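Long-range contact in hydrogenase expression/formation protein (HypB) (Archaeoglobus fulgidus, PDB 2WSM), which probably binds and hydrolyses GTP and binds nickel and zinc, as a maturation factor in the assembly of hydrogenase: residues Glu48-Glu52 with Arg75-Ile81. Numbering follows the deposited sequence.
Sequences ERTIE and RVRRFGI
Arg75 stretches its side chain, t at chi1, chi2 and chi3, across the helix face that carries Glu48 and Glu52, one turn apart (Glu52 N to Glu48 O, 2.8 Å), and the three form a salt-bridge network. The carboxylate of Glu52 lies near the guanidinium plane: its OE2 makes a salt bridge, accepting hydrogen bonds from Arg75 NE at 3.2 Å and, weakly, from Arg75 NH2 at 3.3 Å. Glu48 sits over one guanidinium face, its OE1 3.4 Å from Arg75 NH1, a purely electrostatic salt bridge. A long, planar cation can thus serve two acids at once; Glu48 is buried, and its OE2 also lies close to Asp72, of like charge, so a nearby cation suits it. The CA-to-CB bond of Arg49 points away, yet its CD comes within 4.0 Å of Arg75 NH2. Residues 48-52 belong to helix 43-54, which begins within what is probably the P-loop (Walker A) of this G3E GTPase; residues 75-77 belong to helix 70-77, and the chain then turns into strand 82-85, an outermost strand of the parallel sheet within this chain. Across the segments the nearest CA atoms are those of Glu48 and Val76, 5.9 Å apart, and beta-branched Val76 packs its CG1 3.5 Å from Glu48 CG. A type I turn, Arg77 to Gly80, closed by Gly80 N to Arg77 O at 2.9 Å, reverses the chain; Gly80 suits its positive phi (69°). On the turn, Phe79 (chi1 m) brings CZ to 3.2 Å from Glu52 CG, against the acid's aliphatic part. Ile51 (m, t) offers branched hydrocarbon, its CG2 lying 4.0 Å from Phe79 CB and 3.7 Å from Ile81 CD1.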
ATOM      1  N   GLU A  48      -9.382  19.971 -10.824  1.00 23.30           N
ATOM      2  CA  GLU A  48     -10.020  21.264 -11.043  1.00 25.42           C
ATOM      3  C   GLU A  48      -9.663  21.806 -12.420  1.00 28.48           C
ATOM      4  O   GLU A  48     -10.546  22.112 -13.221  1.00 29.04           O
ATOM      5  CB  GLU A  48      -9.604  22.258  -9.958  1.00 30.65           C
ATOM      6  CG  GLU A  48      -9.954  21.796  -8.548  1.00 33.31           C
ATOM      7  CD  GLU A  48      -9.143  22.497  -7.473  1.00 39.91           C
ATOM      8  OE1 GLU A  48      -8.031  22.975  -7.786  1.00 38.70           O
ATOM      9  OE2 GLU A  48      -9.612  22.553  -6.312  1.00 38.12           O
ATOM     10  N   ARG A  49      -8.364  21.922 -12.693  1.00 28.87           N
ATOM     11  CA  ARG A  49      -7.897  22.428 -13.980  1.00 28.81           C
ATOM     12  C   ARG A  49      -8.548  21.672 -15.136  1.00 25.09           C
ATOM     13  O   ARG A  49      -8.903  22.261 -16.148  1.00 33.02           O
ATOM     14  CB  ARG A  49      -6.368  22.360 -14.075  1.00 28.62           C
ATOM     15  CG  ARG A  49      -5.629  23.267 -13.087  1.00 33.74           C
ATOM     16  CD  ARG A  49      -5.786  24.750 -13.449  1.00 39.24           C
ATOM     17  NE  ARG A  49      -5.659  24.951 -14.888  1.00 40.60           N
ATOM     18  CZ  ARG A  49      -4.516  25.204 -15.513  1.00 44.51           C
ATOM     19  NH1 ARG A  49      -3.393  25.313 -14.820  1.00 44.09           N
ATOM     20  NH2 ARG A  49      -4.500  25.358 -16.831  1.00 45.27           N
ATOM     21  N   THR A  50      -8.718  20.367 -14.978  1.00 25.85           N
ATOM     22  CA  THR A  50      -9.382  19.562 -15.996  1.00 28.95           C
ATOM     23  C   THR A  50     -10.827  20.005 -16.183  1.00 28.32           C
ATOM     24  O   THR A  50     -11.304  20.183 -17.303  1.00 29.38           O
ATOM     25  CB  THR A  50      -9.407  18.084 -15.597  1.00 22.72           C
ATOM     26  OG1 THR A  50      -8.068  17.593 -15.489  1.00 22.09           O
ATOM     27  CG2 THR A  50     -10.184  17.266 -16.620  1.00 23.85           C
ATOM     28  N   ILE A  51     -11.526  20.151 -15.066  1.00 29.98           N
ATOM     29  CA  ILE A  51     -12.913  20.573 -15.075  1.00 30.39           C
ATOM     30  C   ILE A  51     -13.038  21.928 -15.770  1.00 34.38           C
ATOM     31  O   ILE A  51     -13.959  22.153 -16.555  1.00 29.33           O
ATOM     32  CB  ILE A  51     -13.463  20.623 -13.637  1.00 31.91           C
ATOM     33  CG1 ILE A  51     -13.565  19.197 -13.084  1.00 25.56           C
ATOM     34  CG2 ILE A  51     -14.816  21.322 -13.590  1.00 32.68           C
ATOM     35  CD1 ILE A  51     -13.698  19.136 -11.590  1.00 30.89           C
ATOM     36  N   GLU A  52     -12.076  22.807 -15.505  1.00 32.45           N
ATOM     37  CA  GLU A  52     -12.087  24.149 -16.068  1.00 35.25           C
ATOM     38  C   GLU A  52     -11.881  24.147 -17.577  1.00 37.35           C
ATOM     39  O   GLU A  52     -12.482  24.947 -18.290  1.00 38.37           O
ATOM     40  CB  GLU A  52     -11.036  25.019 -15.386  1.00 34.19           C
ATOM     41  CG  GLU A  52     -11.477  25.530 -14.029  1.00 39.20           C
ATOM     42  CD  GLU A  52     -10.321  25.813 -13.088  1.00 45.09           C
ATOM     43  OE1 GLU A  52      -9.234  26.205 -13.567  1.00 45.32           O
ATOM     44  OE2 GLU A  52     -10.512  25.644 -11.863  1.00 48.81           O
ATOM     45  N   ARG A  75     -14.417  25.359  -5.130  1.00 44.33           N
ATOM     46  CA  ARG A  75     -13.860  25.545  -6.459  1.00 48.99           C
ATOM     47  C   ARG A  75     -14.368  24.494  -7.447  1.00 48.36           C
ATOM     48  O   ARG A  75     -14.711  24.820  -8.585  1.00 43.40           O
ATOM     49  CB  ARG A  75     -12.333  25.574  -6.416  1.00 46.38           C
ATOM     50  CG  ARG A  75     -11.701  26.044  -7.713  1.00 46.38           C
ATOM     51  CD  ARG A  75     -10.196  26.178  -7.575  1.00 49.21           C
ATOM     52  NE  ARG A  75      -9.519  26.112  -8.869  1.00 50.33           N
ATOM     53  CZ  ARG A  75      -8.199  26.165  -9.022  1.00 50.84           C
ATOM     54  NH1 ARG A  75      -7.410  26.292  -7.962  1.00 46.51           N
ATOM     55  NH2 ARG A  75      -7.667  26.096 -10.235  1.00 50.69           N
ATOM     56  N   VAL A  76     -14.430  23.238  -7.010  1.00 46.27           N
ATOM     57  CA  VAL A  76     -14.883  22.167  -7.892  1.00 44.47           C
ATOM     58  C   VAL A  76     -16.392  22.218  -8.104  1.00 49.44           C
ATOM     59  O   VAL A  76     -16.875  22.004  -9.216  1.00 51.98           O
ATOM     60  CB  VAL A  76     -14.484  20.765  -7.376  1.00 47.80           C
ATOM     61  CG1 VAL A  76     -12.985  20.678  -7.169  1.00 40.58           C
ATOM     62  CG2 VAL A  76     -15.228  20.423  -6.093  1.00 52.01           C
ATOM     63  N   ARG A  77     -17.128  22.513  -7.038  1.00 46.79           N
ATOM     64  CA  ARG A  77     -18.583  22.554  -7.101  1.00 51.29           C
ATOM     65  C   ARG A  77     -19.080  23.787  -7.853  1.00 57.38           C
ATOM     66  O   ARG A  77     -20.199  23.811  -8.367  1.00 55.89           O
ATOM     67  CB  ARG A  77     -19.174  22.513  -5.690  1.00 52.02           C
ATOM     68  CG  ARG A  77     -19.219  21.118  -5.090  1.00 52.36           C
ATOM     69  CD  ARG A  77     -19.274  21.155  -3.575  1.00 54.89           C
ATOM     70  NE  ARG A  77     -19.071  19.825  -3.003  1.00 57.71           N
ATOM     71  CZ  ARG A  77     -18.758  19.591  -1.730  1.00 60.95           C
ATOM     72  NH1 ARG A  77     -18.605  20.601  -0.883  1.00 60.03           N
ATOM     73  NH2 ARG A  77     -18.592  18.344  -1.306  1.00 56.83           N
ATOM     74  N   ARG A  78     -18.228  24.803  -7.928  1.00 52.13           N
ATOM     75  CA  ARG A  78     -18.592  26.071  -8.539  1.00 52.08           C
ATOM     76  C   ARG A  78     -19.021  25.917  -9.994  1.00 55.97           C
ATOM     77  O   ARG A  78     -19.818  26.711 -10.498  1.00 53.82           O
ATOM     78  CB  ARG A  78     -17.420  27.042  -8.440  1.00 52.88           C
ATOM     79  CG  ARG A  78     -17.629  28.367  -9.149  1.00 59.71           C
ATOM     80  CD  ARG A  78     -16.344  29.160  -9.115  1.00 57.82           C
ATOM     81  NE  ARG A  78     -15.688  29.010  -7.820  1.00 60.93           N
ATOM     82  CZ  ARG A  78     -14.435  29.369  -7.571  1.00 63.80           C
ATOM     83  NH1 ARG A  78     -13.699  29.899  -8.538  1.00 68.05           N
ATOM     84  NH2 ARG A  78     -13.920  29.196  -6.360  1.00 54.71           N
ATOM     85  N   PHE A  79     -18.496  24.898 -10.665  1.00 55.06           N
ATOM     86  CA  PHE A  79     -18.811  24.677 -12.073  1.00 54.20           C
ATOM     87  C   PHE A  79     -20.042  23.793 -12.245  1.00 52.81           C
ATOM     88  O   PHE A  79     -20.262  23.210 -13.308  1.00 56.03           O
ATOM     89  CB  PHE A  79     -17.606  24.088 -12.818  1.00 52.83           C
ATOM     90  CG  PHE A  79     -16.450  25.040 -12.946  1.00 54.95           C
ATOM     91  CD1 PHE A  79     -16.402  25.952 -13.991  1.00 57.51           C
ATOM     92  CD2 PHE A  79     -15.421  25.035 -12.017  1.00 50.01           C
ATOM     93  CE1 PHE A  79     -15.345  26.839 -14.111  1.00 56.67           C
ATOM     94  CE2 PHE A  79     -14.360  25.918 -12.131  1.00 50.93           C
ATOM     95  CZ  PHE A  79     -14.322  26.823 -13.179  1.00 53.56           C
ATOM     96  N   GLY A  80     -20.848  23.704 -11.193  1.00 50.77           N
ATOM     97  CA  GLY A  80     -22.074  22.933 -11.242  1.00 49.80           C
ATOM     98  C   GLY A  80     -21.776  21.454 -11.333  1.00 51.06           C
ATOM     99  O   GLY A  80     -22.683  20.626 -11.428  1.00 54.30           O
ATOM    100  N   ILE A  81     -20.492  21.126 -11.305  1.00 48.80           N
ATOM    101  CA  ILE A  81     -20.040  19.740 -11.320  1.00 45.30           C
ATOM    102  C   ILE A  81     -20.520  18.991 -10.082  1.00 42.82           C
ATOM    103  O   ILE A  81     -20.477  19.515  -8.969  1.00 46.17           O
ATOM    104  CB  ILE A  81     -18.495  19.670 -11.408  1.00 46.33           C
ATOM    105  CG1 ILE A  81     -18.050  19.610 -12.867  1.00 40.86           C
ATOM    106  CG2 ILE A  81     -17.947  18.474 -10.643  1.00 35.66           C
ATOM    107  CD1 ILE A  81     -18.442  20.816 -13.668  1.00 45.40           C
TER